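Local atomic coordinates of concanavalin A-like lectin protein kinase family protein (Theobroma cacao, PDB entry 6CTH), a protein that probably transfers phosphate from ATP to protein substrates, as a plant kinase domain of the lectin receptor-like family, here held with an oxindole inhibitor and magnesium. Residues K257-L262 against L287-L293; Y128-E132 against K196-V200; V13-N18 against Y32-L36. One frame throughout, in Å; residues are numbered along the deposited sequence.

How the contacts relate
Contact 3 belongs to the N-terminal lobe, where the end of helix 7-14 and the following loop pack on the sheet; contacts 1 and 2 belong to the helical C-terminal lobe, their centres about 20 Å apart, and contact 3 lies across the chain's centre from both. No two contacts touch. Helix 112-132 supplies one side of contact 2 and also neighbours contact 1, through W112 and Y116, while helix 196-212 does the same through A207 and A211. Contact 2 is buried and the most polar, with a His-carboxylate hydrogen bond near the catalytic loop and a salt bridge. Contacts 1 and 3 are partly buried: contact 1 has no hydrogen bond across it, and contact 3 mixes one backbone hydrogen bond with an aromatic pair.

Contact 1. Residues K257-L262 against L287-L293; sequences KQLECL and LNFEAPL
A Schellman motif ends helix 280-287 and turns the chain so that its aromatic residue meets helix 256-269. N288 is the first residue to leave helical angles (phi/psi -94/10°); F289 follows with positive phi (58/35°) as the C-prime residue, its N bonded to V286 O, while E290 N bonds to Q285 O. The chain then extends through A291 and P292 to L293 (-57/145°). Segment 257-262 is regular helix, with C261 N bonded to K257 O at 3.1 Å and L262 N to Q258 O at 2.8 Å. The closest CA pair is C261 and L287, 6.4 Å apart. F289, chi1 m, points its CB toward the helix. K257, with chi1 to chi3 all t and chi4 p, lies along one ring face: its CE is 3.8 Å from the F289 ring centroid in a CH-pi contact, and its NZ 4.3 Å from that centroid, an off-centre cation-pi contact. Q258 CG meets the ring edge, 4.1 Å from F289 CE2. Both helices are in the C-terminal lobe of the protein kinase fold, where they lie beside helix 112-132: L287 O and Q258 OE1 are hydrogen-bonded to Y116 OH and W112 NE1, respectively. C261, chi1 t, points toward the other segment, its SG 4.6 Å from the F289 ring centroid in an oblique sulfur-aromatic contact, 3.9 Å from L287 CA and 4.0 Å from L293 CD2. L293, chi1 m and chi2 t, also brings CD1 to 4.0 Å from E260 OE1, and L262 CD1 lies 4.4 Å from L287 CD2.

Contact 2. Residues Y128-E132 against K196-V200; sequences YLHEE and KESDV
H130, K196 and D199 have the most surface buried in this contact between helices 112-132 and 196-212, whose segments run nearly antiparallel at 152° (signed crossing -152°) with axes 11.3 Å apart. The nearest CA atoms are those of H130 and K196, 6.7 Å. At 128-132 the helix widens into a pi-type turn, although E132 N still bonds to Y128 O at 3.1 Å. H130 (chi1 m) points toward helix 196-212 and donates from NE2 to D199 OD2 at 3.0 Å, almost linearly (177°). K196, also chi1 m but otherwise fully extended, lays CG over the imidazole face, 3.9 Å from the H130 ring centroid, and its NZ forms a salt bridge with E131 OE2 at 2.9 Å. D199, chi1 -93°, also accepts from H139 N and R140 N. As in other protein kinases, this aspartate holds the backbone of the HRD catalytic loop, whose D141 is a magnesium ligand. H130 thus adds a third N-H donor, so both oxygens of the buried carboxylate have N-H donors, OD2 two of them.

Contact 3. Residues V13-N18 against Y32-L36; sequences VTSNFN and YRGFL
F17 sets the edge of its ring against the face of Y32, an edge-to-face (T-shaped) pair with centroids 5.4 Å apart and planes at 75°; F17 CD1 lies 3.8 Å from Y32 CD1, and F17 CB sits over the Y32 ring, 4.0 Å from its centroid. Both residues have chi1 m. A water bridges the backbone F17 O, to which it donates at 3.1 Å, and Y32 OH, 2.7 Å away. The loop that presents F17 leaves helix 7-14 through a Schellman motif at S15 and keeps left-handed helical angles over S15, N16 and F17 (phi 57, 54 and 48°), before N18 becomes extended. An ST motif braces it: T14 OG1 (chi1 p), itself hydrogen-bonded to L10 O, accepts from F17 N at 3.0 Å, and N18 N reaches T14 O at 3.2 Å. Segment 32-36 is extended throughout. The two segments' CA atoms come closest at T14 and G34, 4.5 Å apart; a CB on G34 would crowd V13. There V13 O accepts from F35 N at 3.0 Å (164°) and takes a CA-H...O contact from G34 CA at 3.3 Å. V13 CG1 also packs on L36 CD2 at 3.9 Å, and T14 CG2 on Y32 CB at 4.0 Å. The last turn of helix 7-14 is thus tied through V13 O to a strand of the kinase N-terminal lobe. Strand 29-36 runs between antiparallel strands 22-25 and 41-48, with Y32 touching K22 on the first, while on the second F17 reaches K47 and F35 stacks on Y42.

Contact 1. Residues K257-L262 against L287-L293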
ATOM      1  N   LYS A 257      19.837 -13.201  -5.517  1.00 50.00           N
ATOM      2  CA  LYS A 257      20.111 -12.037  -6.338  1.00 50.47           C
ATOM      3  C   LYS A 257      18.920 -11.026  -6.281  1.00 47.89           C
ATOM      4  O   LYS A 257      19.123  -9.818  -6.177  1.00 46.29           O
ATOM      5  CB  LYS A 257      20.327 -12.533  -7.751  1.00 52.59           C
ATOM      6  CG  LYS A 257      20.748 -11.502  -8.751  1.00 55.37           C
ATOM      7  CD  LYS A 257      20.696 -12.104 -10.163  1.00 57.18           C
ATOM      8  CE  LYS A 257      20.809 -11.027 -11.224  1.00 59.09           C
ATOM      9  NZ  LYS A 257      22.051 -10.217 -11.010  1.00 60.85           N
ATOM     10  N   GLN A 258      17.702 -11.554  -6.347  1.00 45.62           N
ATOM     11  CA  GLN A 258      16.472 -10.737  -6.266  1.00 44.84           C
ATOM     12  C   GLN A 258      16.271 -10.249  -4.854  1.00 43.70           C
ATOM     13  O   GLN A 258      15.816  -9.137  -4.643  1.00 42.73           O
ATOM     14  CB  GLN A 258      15.240 -11.514  -6.755  1.00 44.59           C
ATOM     15  CG  GLN A 258      15.201 -11.744  -8.262  1.00 46.05           C
ATOM     16  CD  GLN A 258      13.996 -12.538  -8.736  1.00 45.79           C
ATOM     17  OE1 GLN A 258      13.250 -13.119  -7.958  1.00 46.71           O
ATOM     18  NE2 GLN A 258      13.809 -12.567 -10.034  1.00 45.84           N
ATOM     19  N   LEU A 259      16.656 -11.047  -3.856  1.00 44.51           N
ATOM     20  CA  LEU A 259      16.510 -10.609  -2.475  1.00 42.90           C
ATOM     21  C   LEU A 259      17.425  -9.443  -2.202  1.00 42.41           C
ATOM     22  O   LEU A 259      17.016  -8.472  -1.585  1.00 40.79           O
ATOM     23  CB  LEU A 259      16.813 -11.730  -1.463  1.00 44.51           C
ATOM     24  CG  LEU A 259      16.874 -11.294  -0.001  1.00 43.76           C
ATOM     25  CD1 LEU A 259      15.566 -10.708   0.523  1.00 43.35           C
ATOM     26  CD2 LEU A 259      17.287 -12.499   0.831  1.00 45.24           C
ATOM     27  N   GLU A 260      18.681  -9.553  -2.644  1.00 42.76           N
ATOM     28  CA  GLU A 260      19.620  -8.478  -2.492  1.00 43.46           C
ATOM     29  C   GLU A 260      19.092  -7.219  -3.137  1.00 42.25           C
ATOM     30  O   GLU A 260      19.191  -6.125  -2.583  1.00 41.39           O
ATOM     31  CB  GLU A 260      20.971  -8.846  -3.161  1.00 46.62           C
ATOM     32  CG  GLU A 260      22.037  -7.783  -3.030  1.00 48.59           C
ATOM     33  CD  GLU A 260      23.376  -8.251  -3.609  1.00 51.09           C
ATOM     34  OE1 GLU A 260      23.411  -8.575  -4.807  1.00 52.23           O
ATOM     35  OE2 GLU A 260      24.325  -8.339  -2.824  1.00 55.43           O
ATOM     36  N   CYS A 261      18.564  -7.391  -4.336  1.00 40.71           N
ATOM     37  CA  CYS A 261      18.099  -6.261  -5.109  1.00 40.28           C
ATOM     38  C   CYS A 261      16.942  -5.584  -4.402  1.00 38.97           C
ATOM     39  O   CYS A 261      16.921  -4.366  -4.291  1.00 38.89           O
ATOM     40  CB  CYS A 261      17.679  -6.721  -6.479  1.00 40.41           C
ATOM     41  SG  CYS A 261      17.300  -5.325  -7.548  1.00 40.75           S
ATOM     42  N   LEU A 262      16.007  -6.390  -3.925  1.00 38.56           N
ATOM     43  CA  LEU A 262      14.842  -5.883  -3.184  1.00 37.89           C
ATOM     44  C   LEU A 262      15.254  -5.142  -1.945  1.00 37.56           C
ATOM     45  O   LEU A 262      14.753  -4.061  -1.689  1.00 37.32           O
ATOM     46  CB  LEU A 262      13.846  -7.001  -2.859  1.00 37.49           C
ATOM     47  CG  LEU A 262      12.528  -6.566  -2.192  1.00 36.92           C
ATOM     48  CD1 LEU A 262      11.795  -5.521  -3.009  1.00 37.69           C
ATOM     49  CD2 LEU A 262      11.601  -7.752  -1.988  1.00 36.68           C
ATOM     50  N   LEU A 287      15.138  -3.049 -10.177  1.00 37.20           N
ATOM     51  CA  LEU A 287      14.429  -4.303  -9.935  1.00 37.84           C
ATOM     52  C   LEU A 287      14.468  -5.280 -11.118  1.00 39.47           C
ATOM     53  O   LEU A 287      14.452  -6.517 -10.897  1.00 40.29           O
ATOM     54  CB  LEU A 287      12.935  -4.040  -9.555  1.00 36.99           C
ATOM     55  CG  LEU A 287      12.795  -3.423  -8.158  1.00 36.64           C
ATOM     56  CD1 LEU A 287      11.363  -2.989  -7.951  1.00 35.68           C
ATOM     57  CD2 LEU A 287      13.291  -4.292  -6.987  1.00 37.19           C
ATOM     58  N   ASN A 288      14.500  -4.738 -12.340  1.00 40.18           N
ATOM     59  CA  ASN A 288      14.594  -5.550 -13.565  1.00 41.79           C
ATOM     60  C   ASN A 288      16.017  -5.728 -14.053  1.00 42.58           C
ATOM     61  O   ASN A 288      16.222  -6.182 -15.188  1.00 47.12           O
ATOM     62  CB  ASN A 288      13.728  -4.936 -14.668  1.00 42.47           C
ATOM     63  CG  ASN A 288      12.263  -5.031 -14.350  1.00 43.25           C
ATOM     64  OD1 ASN A 288      11.656  -4.089 -13.832  1.00 45.08           O
ATOM     65  ND2 ASN A 288      11.700  -6.199 -14.562  1.00 44.95           N
ATOM     66  N   PHE A 289      16.998  -5.329 -13.250  1.00 43.44           N
ATOM     67  CA  PHE A 289      18.411  -5.531 -13.551  1.00 45.09           C
ATOM     68  C   PHE A 289      18.799  -4.882 -14.878  1.00 47.44           C
ATOM     69  O   PHE A 289      19.667  -5.398 -15.597  1.00 48.40           O
ATOM     70  CB  PHE A 289      18.737  -7.027 -13.536  1.00 46.67           C
ATOM     71  CG  PHE A 289      18.433  -7.693 -12.224  1.00 47.26           C
ATOM     72  CD1 PHE A 289      19.256  -7.474 -11.120  1.00 48.42           C
ATOM     73  CD2 PHE A 289      17.329  -8.533 -12.094  1.00 47.24           C
ATOM     74  CE1 PHE A 289      18.973  -8.079  -9.894  1.00 48.41           C
ATOM     75  CE2 PHE A 289      17.035  -9.135 -10.884  1.00 46.45           C
ATOM     76  CZ  PHE A 289      17.854  -8.904  -9.784  1.00 47.75           C
ATOM     77  N   GLU A 290      18.174  -3.746 -15.179  1.00 46.32           N
ATOM     78  CA  GLU A 290      18.490  -2.928 -16.338  1.00 47.14           C
ATOM     79  C   GLU A 290      19.372  -1.734 -15.955  1.00 47.99           C
ATOM     80  O   GLU A 290      19.804  -0.965 -16.837  1.00 49.01           O
ATOM     81  CB  GLU A 290      17.188  -2.453 -17.021  1.00 48.20           C
ATOM     82  CG  GLU A 290      16.322  -3.586 -17.556  1.00 50.14           C
ATOM     83  CD  GLU A 290      15.016  -3.128 -18.242  1.00 54.81           C
ATOM     84  OE1 GLU A 290      14.972  -2.061 -18.901  1.00 60.83           O
ATOM     85  OE2 GLU A 290      14.013  -3.860 -18.169  1.00 57.18           O
ATOM     86  N   ALA A 291      19.656  -1.565 -14.669  1.00 45.41           N
ATOM     87  CA  ALA A 291      20.519  -0.483 -14.187  1.00 46.90           C
ATOM     88  C   ALA A 291      21.180  -0.914 -12.913  1.00 46.58           C
ATOM     89  O   ALA A 291      20.660  -1.815 -12.249  1.00 47.44           O
ATOM     90  CB  ALA A 291      19.733   0.811 -13.973  1.00 45.61           C
ATOM     91  N   PRO A 292      22.303  -0.272 -12.522  1.00 48.28           N
ATOM     92  CA  PRO A 292      23.036  -0.814 -11.366  1.00 47.88           C
ATOM     93  C   PRO A 292      22.391  -0.656  -9.999  1.00 46.80           C
ATOM     94  O   PRO A 292      21.656   0.299  -9.775  1.00 44.14           O
ATOM     95  CB  PRO A 292      24.342  -0.001 -11.366  1.00 50.19           C
ATOM     96  CG  PRO A 292      24.500   0.419 -12.771  1.00 51.39           C
ATOM     97  CD  PRO A 292      23.100   0.764 -13.203  1.00 49.66           C
ATOM     98  N   LEU A 293      22.772  -1.544  -9.074  1.00 46.24           N
ATOM     99  CA  LEU A 293      22.382  -1.447  -7.681  1.00 45.64           C
ATOM    100  C   LEU A 293      22.847  -0.101  -7.146  1.00 44.80           C
ATOM    101  O   LEU A 293      23.873   0.412  -7.581  1.00 45.12           O
ATOM    102  CB  LEU A 293      22.977  -2.586  -6.843  1.00 47.18           C
ATOM    103  CG  LEU A 293      22.451  -3.993  -7.175  1.00 47.61           C
ATOM    104  CD1 LEU A 293      23.362  -5.000  -6.526  1.00 49.32           C
ATOM    105  CD2 LEU A 293      21.019  -4.219  -6.724  1.00 47.55           C
TER

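Contact 2. Residues Y128-E132 against K196-V200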
ATOM      1  N   TYR A 128       2.684   5.085 -12.602  1.00 25.83           N
ATOM      2  CA  TYR A 128       1.453   5.626 -13.220  1.00 25.68           C
ATOM      3  C   TYR A 128       0.950   6.852 -12.454  1.00 25.62           C
ATOM      4  O   TYR A 128       0.636   7.918 -13.022  1.00 25.33           O
ATOM      5  CB  TYR A 128       0.422   4.546 -13.339  1.00 25.74           C
ATOM      6  CG  TYR A 128      -0.955   5.027 -13.818  1.00 25.70           C
ATOM      7  CD1 TYR A 128      -1.190   5.226 -15.154  1.00 25.75           C
ATOM      8  CD2 TYR A 128      -2.017   5.239 -12.937  1.00 25.82           C
ATOM      9  CE1 TYR A 128      -2.436   5.661 -15.617  1.00 25.51           C
ATOM     10  CE2 TYR A 128      -3.259   5.662 -13.380  1.00 26.04           C
ATOM     11  CZ  TYR A 128      -3.478   5.852 -14.729  1.00 25.70           C
ATOM     12  OH  TYR A 128      -4.718   6.279 -15.118  1.00 26.27           O
ATOM     13  N   LEU A 129       0.900   6.741 -11.118  1.00 25.45           N
ATOM     14  CA  LEU A 129       0.492   7.852 -10.317  1.00 25.70           C
ATOM     15  C   LEU A 129       1.382   9.071 -10.466  1.00 25.90           C
ATOM     16  O   LEU A 129       0.885  10.194 -10.633  1.00 26.07           O
ATOM     17  CB  LEU A 129       0.386   7.450  -8.804  1.00 25.64           C
ATOM     18  CG  LEU A 129      -0.687   6.433  -8.405  1.00 25.73           C
ATOM     19  CD1 LEU A 129      -0.586   6.123  -6.922  1.00 26.06           C
ATOM     20  CD2 LEU A 129      -2.080   6.901  -8.790  1.00 25.88           C
ATOM     21  N   HIS A 130       2.679   8.881 -10.398  1.00 26.49           N
ATOM     22  CA  HIS A 130       3.606  10.015 -10.352  1.00 27.17           C
ATOM     23  C   HIS A 130       3.828  10.656 -11.706  1.00 28.38           C
ATOM     24  O   HIS A 130       4.071  11.870 -11.751  1.00 29.55           O
ATOM     25  CB  HIS A 130       4.959   9.618  -9.764  1.00 27.25           C
ATOM     26  CG  HIS A 130       4.913   9.383  -8.280  1.00 27.20           C
ATOM     27  ND1 HIS A 130       6.014   8.924  -7.559  1.00 27.24           N
ATOM     28  CD2 HIS A 130       3.891   9.498  -7.407  1.00 27.06           C
ATOM     29  CE1 HIS A 130       5.661   8.812  -6.288  1.00 27.27           C
ATOM     30  NE2 HIS A 130       4.385   9.147  -6.155  1.00 27.23           N
ATOM     31  N   GLU A 131       3.748   9.871 -12.776  1.00 28.71           N
ATOM     32  CA  GLU A 131       4.291  10.340 -14.062  1.00 29.09           C
ATOM     33  C   GLU A 131       3.375  10.202 -15.264  1.00 28.91           C
ATOM     34  O   GLU A 131       3.739  10.788 -16.290  1.00 29.75           O
ATOM     35  CB  GLU A 131       5.556   9.564 -14.380  1.00 29.87           C
ATOM     36  CG  GLU A 131       6.682   9.707 -13.358  1.00 31.31           C
ATOM     37  CD  GLU A 131       7.116  11.152 -13.102  1.00 33.76           C
ATOM     38  OE1 GLU A 131       6.952  12.014 -14.029  1.00 36.42           O
ATOM     39  OE2 GLU A 131       7.611  11.455 -11.958  1.00 35.54           O
ATOM     40  N   GLU A 132       2.323   9.403 -15.194  1.00 27.93           N
ATOM     41  CA  GLU A 132       1.570   9.054 -16.423  1.00 28.11           C
ATOM     42  C   GLU A 132       0.251   9.741 -16.610  1.00 28.32           C
ATOM     43  O   GLU A 132      -0.299   9.668 -17.735  1.00 28.19           O
ATOM     44  CB  GLU A 132       1.364   7.555 -16.502  1.00 28.13           C
ATOM     45  CG  GLU A 132       2.660   6.762 -16.595  1.00 28.98           C
ATOM     46  CD  GLU A 132       2.431   5.283 -16.708  1.00 29.46           C
ATOM     47  OE1 GLU A 132       1.483   4.858 -17.375  1.00 31.39           O
ATOM     48  OE2 GLU A 132       3.279   4.531 -16.232  1.00 31.47           O
ATOM     49  N   LYS A 196       6.742  13.270  -4.377  1.00 30.46           N
ATOM     50  CA  LYS A 196       7.008  11.959  -4.962  1.00 30.25           C
ATOM     51  C   LYS A 196       7.975  11.166  -4.062  1.00 29.94           C
ATOM     52  O   LYS A 196       7.788   9.989  -3.848  1.00 29.11           O
ATOM     53  CB  LYS A 196       7.623  12.097  -6.368  1.00 30.69           C
ATOM     54  CG  LYS A 196       6.641  12.681  -7.393  1.00 31.44           C
ATOM     55  CD  LYS A 196       7.320  12.920  -8.756  1.00 32.83           C
ATOM     56  CE  LYS A 196       6.368  13.717  -9.649  1.00 33.76           C
ATOM     57  NZ  LYS A 196       7.100  14.143 -10.904  1.00 36.00           N
ATOM     58  N   GLU A 197       8.952  11.865  -3.523  1.00 30.64           N
ATOM     59  CA  GLU A 197       9.994  11.255  -2.668  1.00 31.40           C
ATOM     60  C   GLU A 197       9.416  10.722  -1.325  1.00 30.09           C
ATOM     61  O   GLU A 197       9.897   9.707  -0.797  1.00 28.76           O
ATOM     62  CB  GLU A 197      11.125  12.250  -2.407  1.00 33.34           C
ATOM     63  CG  GLU A 197      12.012  12.589  -3.608  1.00 35.97           C
ATOM     64  CD  GLU A 197      11.304  13.454  -4.618  1.00 37.52           C
ATOM     65  OE1 GLU A 197      10.416  14.240  -4.223  1.00 38.06           O
ATOM     66  OE2 GLU A 197      11.546  13.311  -5.850  1.00 44.13           O
ATOM     67  N   SER A 198       8.425  11.392  -0.759  1.00 29.82           N
ATOM     68  CA  SER A 198       7.748  10.841   0.417  1.00 29.61           C
ATOM     69  C   SER A 198       6.939   9.551   0.100  1.00 29.01           C
ATOM     70  O   SER A 198       6.944   8.632   0.891  1.00 28.49           O
ATOM     71  CB  SER A 198       6.947  11.898   1.217  1.00 29.92           C
ATOM     72  OG  SER A 198       5.779  12.321   0.539  1.00 30.71           O
ATOM     73  N   ASP A 199       6.341   9.495  -1.085  1.00 28.16           N
ATOM     74  CA  ASP A 199       5.667   8.291  -1.542  1.00 27.67           C
ATOM     75  C   ASP A 199       6.695   7.168  -1.747  1.00 27.48           C
ATOM     76  O   ASP A 199       6.441   6.024  -1.405  1.00 27.07           O
ATOM     77  CB  ASP A 199       4.928   8.548  -2.856  1.00 27.75           C
ATOM     78  CG  ASP A 199       3.478   8.946  -2.654  1.00 27.86           C
ATOM     79  OD1 ASP A 199       3.013   8.987  -1.501  1.00 28.00           O
ATOM     80  OD2 ASP A 199       2.804   9.218  -3.665  1.00 27.69           O
ATOM     81  N   VAL A 200       7.854   7.500  -2.326  1.00 28.08           N
ATOM     82  CA  VAL A 200       8.912   6.507  -2.565  1.00 28.25           C
ATOM     83  C   VAL A 200       9.420   5.957  -1.197  1.00 28.67           C
ATOM     84  O   VAL A 200       9.677   4.800  -1.091  1.00 28.54           O
ATOM     85  CB  VAL A 200      10.030   7.073  -3.490  1.00 28.78           C
ATOM     86  CG1 VAL A 200      11.308   6.262  -3.401  1.00 28.91           C
ATOM     87  CG2 VAL A 200       9.507   7.102  -4.915  1.00 28.77           C
TER

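Contact 3. Residues V13-N18 against Y32-L36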
ATOM      1  N   VAL A  13     -28.218  -5.332  -0.269  1.00 42.65           N
ATOM      2  CA  VAL A  13     -27.204  -6.318  -0.628  1.00 42.63           C
ATOM      3  C   VAL A  13     -26.241  -6.622   0.492  1.00 40.40           C
ATOM      4  O   VAL A  13     -25.667  -7.699   0.491  1.00 40.13           O
ATOM      5  CB  VAL A  13     -26.444  -5.965  -1.923  1.00 44.71           C
ATOM      6  CG1 VAL A  13     -27.429  -5.910  -3.068  1.00 46.44           C
ATOM      7  CG2 VAL A  13     -25.626  -4.702  -1.734  1.00 45.14           C
ATOM      8  N   THR A  14     -26.083  -5.704   1.450  1.00 39.58           N
ATOM      9  CA  THR A  14     -25.267  -5.958   2.669  1.00 37.63           C
ATOM     10  C   THR A  14     -26.036  -6.459   3.921  1.00 38.18           C
ATOM     11  O   THR A  14     -25.438  -6.622   5.001  1.00 36.31           O
ATOM     12  CB  THR A  14     -24.533  -4.692   3.103  1.00 37.75           C
ATOM     13  OG1 THR A  14     -25.463  -3.664   3.471  1.00 37.30           O
ATOM     14  CG2 THR A  14     -23.602  -4.226   1.998  1.00 38.11           C
ATOM     15  N   SER A  15     -27.343  -6.681   3.772  1.00 38.90           N
ATOM     16  CA  SER A  15     -28.211  -7.051   4.892  1.00 40.26           C
ATOM     17  C   SER A  15     -28.137  -6.011   6.008  1.00 39.28           C
ATOM     18  O   SER A  15     -27.919  -6.360   7.166  1.00 39.97           O
ATOM     19  CB  SER A  15     -27.869  -8.436   5.450  1.00 42.73           C
ATOM     20  OG  SER A  15     -28.217  -9.441   4.527  1.00 47.02           O
ATOM     21  N   ASN A  16     -28.358  -4.746   5.633  1.00 38.22           N
ATOM     22  CA  ASN A  16     -28.279  -3.600   6.521  1.00 39.50           C
ATOM     23  C   ASN A  16     -26.938  -3.581   7.225  1.00 39.77           C
ATOM     24  O   ASN A  16     -26.857  -3.455   8.447  1.00 38.60           O
ATOM     25  CB  ASN A  16     -29.457  -3.600   7.529  1.00 40.08           C
ATOM     26  CG  ASN A  16     -30.770  -3.276   6.871  1.00 41.56           C
ATOM     27  OD1 ASN A  16     -30.816  -2.646   5.799  1.00 42.12           O
ATOM     28  ND2 ASN A  16     -31.896  -3.741   7.489  1.00 41.14           N
ATOM     29  N   PHE A  17     -25.876  -3.743   6.432  1.00 39.99           N
ATOM     30  CA  PHE A  17     -24.507  -3.719   6.940  1.00 41.28           C
ATOM     31  C   PHE A  17     -24.312  -4.593   8.174  1.00 41.83           C
ATOM     32  O   PHE A  17     -23.772  -4.158   9.199  1.00 40.97           O
ATOM     33  CB  PHE A  17     -24.111  -2.264   7.199  1.00 43.20           C
ATOM     34  CG  PHE A  17     -24.294  -1.399   5.996  1.00 42.62           C
ATOM     35  CD1 PHE A  17     -23.336  -1.395   4.991  1.00 42.99           C
ATOM     36  CD2 PHE A  17     -25.456  -0.637   5.843  1.00 45.23           C
ATOM     37  CE1 PHE A  17     -23.522  -0.625   3.855  1.00 44.92           C
ATOM     38  CE2 PHE A  17     -25.646   0.141   4.715  1.00 45.52           C
ATOM     39  CZ  PHE A  17     -24.674   0.141   3.714  1.00 45.13           C
ATOM     40  N   ASN A  18     -24.778  -5.832   8.051  1.00 42.40           N
ATOM     41  CA  ASN A  18     -24.782  -6.797   9.147  1.00 42.07           C
ATOM     42  C   ASN A  18     -23.338  -7.102   9.483  1.00 40.68           C
ATOM     43  O   ASN A  18     -22.456  -7.228   8.584  1.00 39.54           O
ATOM     44  CB  ASN A  18     -25.481  -8.094   8.737  1.00 41.31           C
ATOM     45  CG  ASN A  18     -25.757  -9.017   9.910  1.00 43.18           C
ATOM     46  OD1 ASN A  18     -24.831  -9.648  10.418  1.00 42.90           O
ATOM     47  ND2 ASN A  18     -27.041  -9.138  10.312  1.00 43.63           N
ATOM     48  N   TYR A  32     -17.953  -3.922   3.803  1.00 34.27           N
ATOM     49  CA  TYR A  32     -18.900  -5.047   3.879  1.00 36.79           C
ATOM     50  C   TYR A  32     -19.004  -5.781   2.567  1.00 38.07           C
ATOM     51  O   TYR A  32     -18.975  -5.126   1.519  1.00 37.92           O
ATOM     52  CB  TYR A  32     -20.277  -4.538   4.276  1.00 36.62           C
ATOM     53  CG  TYR A  32     -20.298  -3.931   5.667  1.00 37.96           C
ATOM     54  CD1 TYR A  32     -19.899  -2.613   5.869  1.00 38.54           C
ATOM     55  CD2 TYR A  32     -20.716  -4.671   6.776  1.00 38.19           C
ATOM     56  CE1 TYR A  32     -19.891  -2.044   7.126  1.00 39.46           C
ATOM     57  CE2 TYR A  32     -20.686  -4.116   8.036  1.00 39.43           C
ATOM     58  CZ  TYR A  32     -20.305  -2.793   8.204  1.00 39.92           C
ATOM     59  OH  TYR A  32     -20.281  -2.199   9.437  1.00 41.80           O
ATOM     60  N   ARG A  33     -19.207  -7.088   2.631  1.00 39.18           N
ATOM     61  CA  ARG A  33     -19.424  -7.887   1.445  1.00 40.75           C
ATOM     62  C   ARG A  33     -20.906  -7.717   1.104  1.00 40.19           C
ATOM     63  O   ARG A  33     -21.761  -7.820   1.974  1.00 39.37           O
ATOM     64  CB  ARG A  33     -19.111  -9.351   1.727  1.00 44.94           C
ATOM     65  CG  ARG A  33     -19.024 -10.232   0.494  1.00 49.40           C
ATOM     66  CD  ARG A  33     -18.821 -11.686   0.880  1.00 54.08           C
ATOM     67  NE  ARG A  33     -20.084 -12.411   0.930  1.00 59.56           N
ATOM     68  CZ  ARG A  33     -20.718 -12.749   2.048  1.00 63.92           C
ATOM     69  NH1 ARG A  33     -21.866 -13.405   1.984  1.00 67.19           N
ATOM     70  NH2 ARG A  33     -20.207 -12.436   3.231  1.00 66.37           N
ATOM     71  N   GLY A  34     -21.198  -7.440  -0.159  1.00 38.37           N
ATOM     72  CA  GLY A  34     -22.573  -7.248  -0.636  1.00 40.56           C
ATOM     73  C   GLY A  34     -22.806  -8.327  -1.674  1.00 41.36           C
ATOM     74  O   GLY A  34     -21.891  -8.636  -2.405  1.00 41.06           O
ATOM     75  N   PHE A  35     -24.002  -8.905  -1.702  1.00 44.00           N
ATOM     76  CA  PHE A  35     -24.366 -10.012  -2.614  1.00 47.42           C
ATOM     77  C   PHE A  35     -25.406  -9.492  -3.577  1.00 48.51           C
ATOM     78  O   PHE A  35     -26.447  -8.990  -3.153  1.00 45.40           O
ATOM     79  CB  PHE A  35     -24.874 -11.228  -1.820  1.00 51.11           C
ATOM     80  CG  PHE A  35     -25.339 -12.399  -2.672  1.00 55.84           C
ATOM     81  CD1 PHE A  35     -24.643 -12.785  -3.833  1.00 58.99           C
ATOM     82  CD2 PHE A  35     -26.452 -13.149  -2.284  1.00 59.11           C
ATOM     83  CE1 PHE A  35     -25.079 -13.865  -4.596  1.00 62.72           C
ATOM     84  CE2 PHE A  35     -26.879 -14.240  -3.039  1.00 61.47           C
ATOM     85  CZ  PHE A  35     -26.191 -14.598  -4.194  1.00 63.11           C
ATOM     86  N   LEU A  36     -25.089  -9.588  -4.878  1.00 51.26           N
ATOM     87  CA  LEU A  36     -25.991  -9.178  -5.964  1.00 55.63           C
ATOM     88  C   LEU A  36     -26.720 -10.436  -6.458  1.00 58.09           C
ATOM     89  O   LEU A  36     -26.095 -11.317  -7.085  1.00 58.72           O
ATOM     90  CB  LEU A  36     -25.210  -8.525  -7.120  1.00 56.85           C
ATOM     91  CG  LEU A  36     -24.366  -7.277  -6.823  1.00 56.40           C
ATOM     92  CD1 LEU A  36     -23.701  -6.772  -8.112  1.00 56.87           C
ATOM     93  CD2 LEU A  36     -25.207  -6.161  -6.223  1.00 56.11           C
TER
HETATM   94  O   HOH W   1     -21.386  -3.888  11.216  1.00 56.68           O